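PDB 2BWQ: regulating synaptic membrane exocytosis protein 2 from Rattus norvegicus, which probably acts as a presynaptic scaffold that binds Rab3 and supports neurotransmitter release. Local coordinates for residues R58-K63 and W70-I75. Numbering follows the deposited sequence.
Sequences RTKTVK and WNQTFI
OG1 of Thr-59, set over one face of the Trp-70 indole, is held by two hydrogen bonds: it donates to Lys-60 O, 2.8 Å away, and pairs with the backbone N of Val-43. The donor stands 26° off the plane of the Lys-60 carbonyl. With chi1 at 68°, OG1 sits between the backbone N and the carbonyl carbon, and it lies 3.2 Å above the plane of the Trp-70 indole, displaced toward the rim. Thr-59 CB rides over the five-membered ring in a CH-pi contact, 3.8 Å from its centroid, while Thr-59 CG2 reaches Phe-74 CZ at 3.8 Å. Lys-60 O approaches the same indole at its edge, Val-62 CG2 adds an apolar touch on Trp-70 CD1 at 3.8 Å, and Trp-70 NE1 makes a weak hydrogen bond to Pro-41 O. In this C2 domain, a beta sandwich of two four-stranded antiparallel sheets, the loop that follows strand 56-58 is thereby packed against strand 69-76, an edge strand of the other sheet. That strand carries a G1 beta bulge, where Asn-71 and Gln-72 both face Ile-24. From the bulge itself, Gln-72 sends its extended side chain to the loop, and Lys-60 N donates to Gln-72 OE1 over 2.9 Å, nearly straight at 160°, in the carbonyl plane and on a lone pair. An alanine in place of Trp-70 would probably open a gap beside Thr-59 and Val-62 and leave Pro-41 O without this weak donor. Farther along the strand, the Phe-74 ring meets Thr-59 N with its edge, CZ lying 3.7 Å from that nitrogen, and also packs on Ile-45 of strand 41-48.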
loop_
_atom_site.group_PDB
_atom_site.type_symbol
_atom_site.label_atom_id
_atom_site.label_comp_id
_atom_site.label_asym_id
_atom_site.label_seq_id
_atom_site.Cartn_x
_atom_site.Cartn_y
_atom_site.Cartn_z
ATOM N N ARG A 58 -1.106 -7.902 -4.128
ATOM C CA ARG A 58 -2.150 -7.800 -3.126
ATOM C C ARG A 58 -1.688 -8.494 -1.867
ATOM O O ARG A 58 -1.066 -9.556 -1.953
ATOM C CB ARG A 58 -3.375 -8.591 -3.644
ATOM C CG ARG A 58 -4.245 -7.837 -4.521
ATOM C CD ARG A 58 -5.506 -8.621 -4.929
ATOM N NE ARG A 58 -6.247 -9.179 -3.794
ATOM C CZ ARG A 58 -7.581 -9.343 -3.782
ATOM N NH1 ARG A 58 -8.324 -8.950 -4.832
ATOM N NH2 ARG A 58 -8.176 -9.867 -2.726
ATOM N N THR A 59 -2.026 -7.922 -0.710
ATOM C CA THR A 59 -1.876 -8.684 0.544
ATOM C C THR A 59 -2.938 -9.769 0.650
ATOM O O THR A 59 -3.963 -9.747 -0.034
ATOM C CB THR A 59 -1.982 -7.787 1.786
ATOM O OG1 THR A 59 -3.324 -7.298 1.903
ATOM C CG2 THR A 59 -1.002 -6.589 1.769
ATOM N N LYS A 60 -2.685 -10.678 1.582
ATOM C CA LYS A 60 -3.760 -11.548 2.070
ATOM C C LYS A 60 -4.844 -10.703 2.779
ATOM O O LYS A 60 -4.652 -9.511 3.099
ATOM C CB LYS A 60 -3.219 -12.625 3.010
ATOM C CG LYS A 60 -2.267 -13.561 2.292
ATOM C CD LYS A 60 -1.676 -14.598 3.272
ATOM C CE LYS A 60 -0.646 -15.514 2.562
ATOM N NZ LYS A 60 0.092 -16.370 3.555
ATOM N N THR A 61 -5.993 -11.324 2.991
ATOM C CA THR A 61 -7.125 -10.637 3.643
ATOM C C THR A 61 -7.192 -11.082 5.096
ATOM O O THR A 61 -7.284 -12.260 5.375
ATOM C CB THR A 61 -8.456 -10.976 2.933
ATOM O OG1 THR A 61 -8.416 -10.501 1.569
ATOM C CG2 THR A 61 -9.640 -10.239 3.569
ATOM N N VAL A 62 -7.079 -10.170 6.030
ATOM C CA VAL A 62 -7.210 -10.532 7.454
ATOM C C VAL A 62 -8.684 -10.591 7.817
ATOM O O VAL A 62 -9.465 -9.755 7.331
ATOM C CB VAL A 62 -6.466 -9.515 8.362
ATOM C CG1 VAL A 62 -6.630 -9.890 9.816
ATOM C CG2 VAL A 62 -5.011 -9.445 7.949
ATOM N N LYS A 63 -9.073 -11.578 8.610
ATOM C CA LYS A 63 -10.475 -11.706 9.005
ATOM C C LYS A 63 -10.795 -10.871 10.251
ATOM O O LYS A 63 -10.060 -10.932 11.249
ATOM C CB LYS A 63 -10.874 -13.155 9.359
ATOM C CG LYS A 63 -10.377 -14.290 8.574
ATOM C CD LYS A 63 -11.106 -15.585 9.057
ATOM C CE LYS A 63 -10.322 -16.878 8.655
ATOM N NZ LYS A 63 -11.136 -17.987 8.001
ATOM N N TRP A 70 -0.285 -7.326 8.083
ATOM C CA TRP A 70 0.066 -8.214 6.988
ATOM C C TRP A 70 1.538 -8.552 6.939
ATOM O O TRP A 70 1.890 -9.688 6.645
ATOM C CB TRP A 70 -0.318 -7.567 5.634
ATOM C CG TRP A 70 -1.793 -7.250 5.466
ATOM C CD1 TRP A 70 -2.811 -8.130 5.097
ATOM C CD2 TRP A 70 -2.393 -5.980 5.630
ATOM N NE1 TRP A 70 -4.005 -7.432 5.074
ATOM C CE2 TRP A 70 -3.777 -6.099 5.346
ATOM C CE3 TRP A 70 -1.891 -4.710 6.005
ATOM C CZ2 TRP A 70 -4.645 -5.007 5.430
ATOM C CZ3 TRP A 70 -2.753 -3.615 6.043
ATOM C CH2 TRP A 70 -4.128 -3.774 5.736
ATOM N N ASN A 71 2.388 -7.546 7.139
ATOM C CA ASN A 71 3.855 -7.753 7.088
ATOM C C ASN A 71 4.324 -8.464 5.828
ATOM O O ASN A 71 5.078 -9.431 5.902
ATOM C CB ASN A 71 4.343 -8.477 8.362
ATOM C CG ASN A 71 3.945 -7.741 9.595
ATOM O OD1 ASN A 71 4.150 -6.547 9.644
ATOM N ND2 ASN A 71 3.284 -8.431 10.534
ATOM N N GLN A 72 3.895 -7.965 4.665
ATOM C CA GLN A 72 4.237 -8.562 3.376
ATOM C C GLN A 72 5.143 -7.627 2.592
ATOM O O GLN A 72 4.904 -6.408 2.569
ATOM C CB GLN A 72 2.967 -8.862 2.604
ATOM C CG GLN A 72 2.234 -10.112 3.167
ATOM C CD GLN A 72 1.002 -10.473 2.356
ATOM O OE1 GLN A 72 -0.126 -10.318 2.831
ATOM N NE2 GLN A 72 1.218 -11.005 1.165
ATOM N N THR A 73 6.143 -8.197 1.934
ATOM C CA THR A 73 7.087 -7.443 1.113
ATOM C C THR A 73 6.894 -7.811 -0.329
ATOM O O THR A 73 6.952 -8.983 -0.724
ATOM C CB THR A 73 8.459 -7.753 1.549
ATOM O OG1 THR A 73 8.676 -7.221 2.875
ATOM C CG2 THR A 73 9.539 -7.067 0.646
ATOM N N PHE A 74 6.641 -6.770 -1.094
ATOM C CA PHE A 74 6.486 -6.885 -2.524
ATOM C C PHE A 74 7.775 -6.375 -3.209
ATOM O O PHE A 74 8.356 -5.412 -2.733
ATOM C CB PHE A 74 5.322 -6.057 -3.019
ATOM C CG PHE A 74 3.979 -6.302 -2.319
ATOM C CD1 PHE A 74 3.632 -7.532 -1.740
ATOM C CD2 PHE A 74 3.044 -5.299 -2.337
ATOM C CE1 PHE A 74 2.319 -7.664 -1.150
ATOM C CE2 PHE A 74 1.758 -5.452 -1.769
ATOM C CZ PHE A 74 1.438 -6.642 -1.195
ATOM N N ILE A 75 8.130 -6.949 -4.334
ATOM C CA ILE A 75 9.341 -6.564 -5.049
ATOM C C ILE A 75 8.943 -6.258 -6.483
ATOM O O ILE A 75 8.369 -7.133 -7.165
ATOM C CB ILE A 75 10.436 -7.645 -5.037
ATOM C CG1 ILE A 75 10.897 -7.914 -3.590
ATOM C CG2 ILE A 75 11.602 -7.151 -5.924
ATOM C CD1 ILE A 75 12.228 -8.571 -3.487
#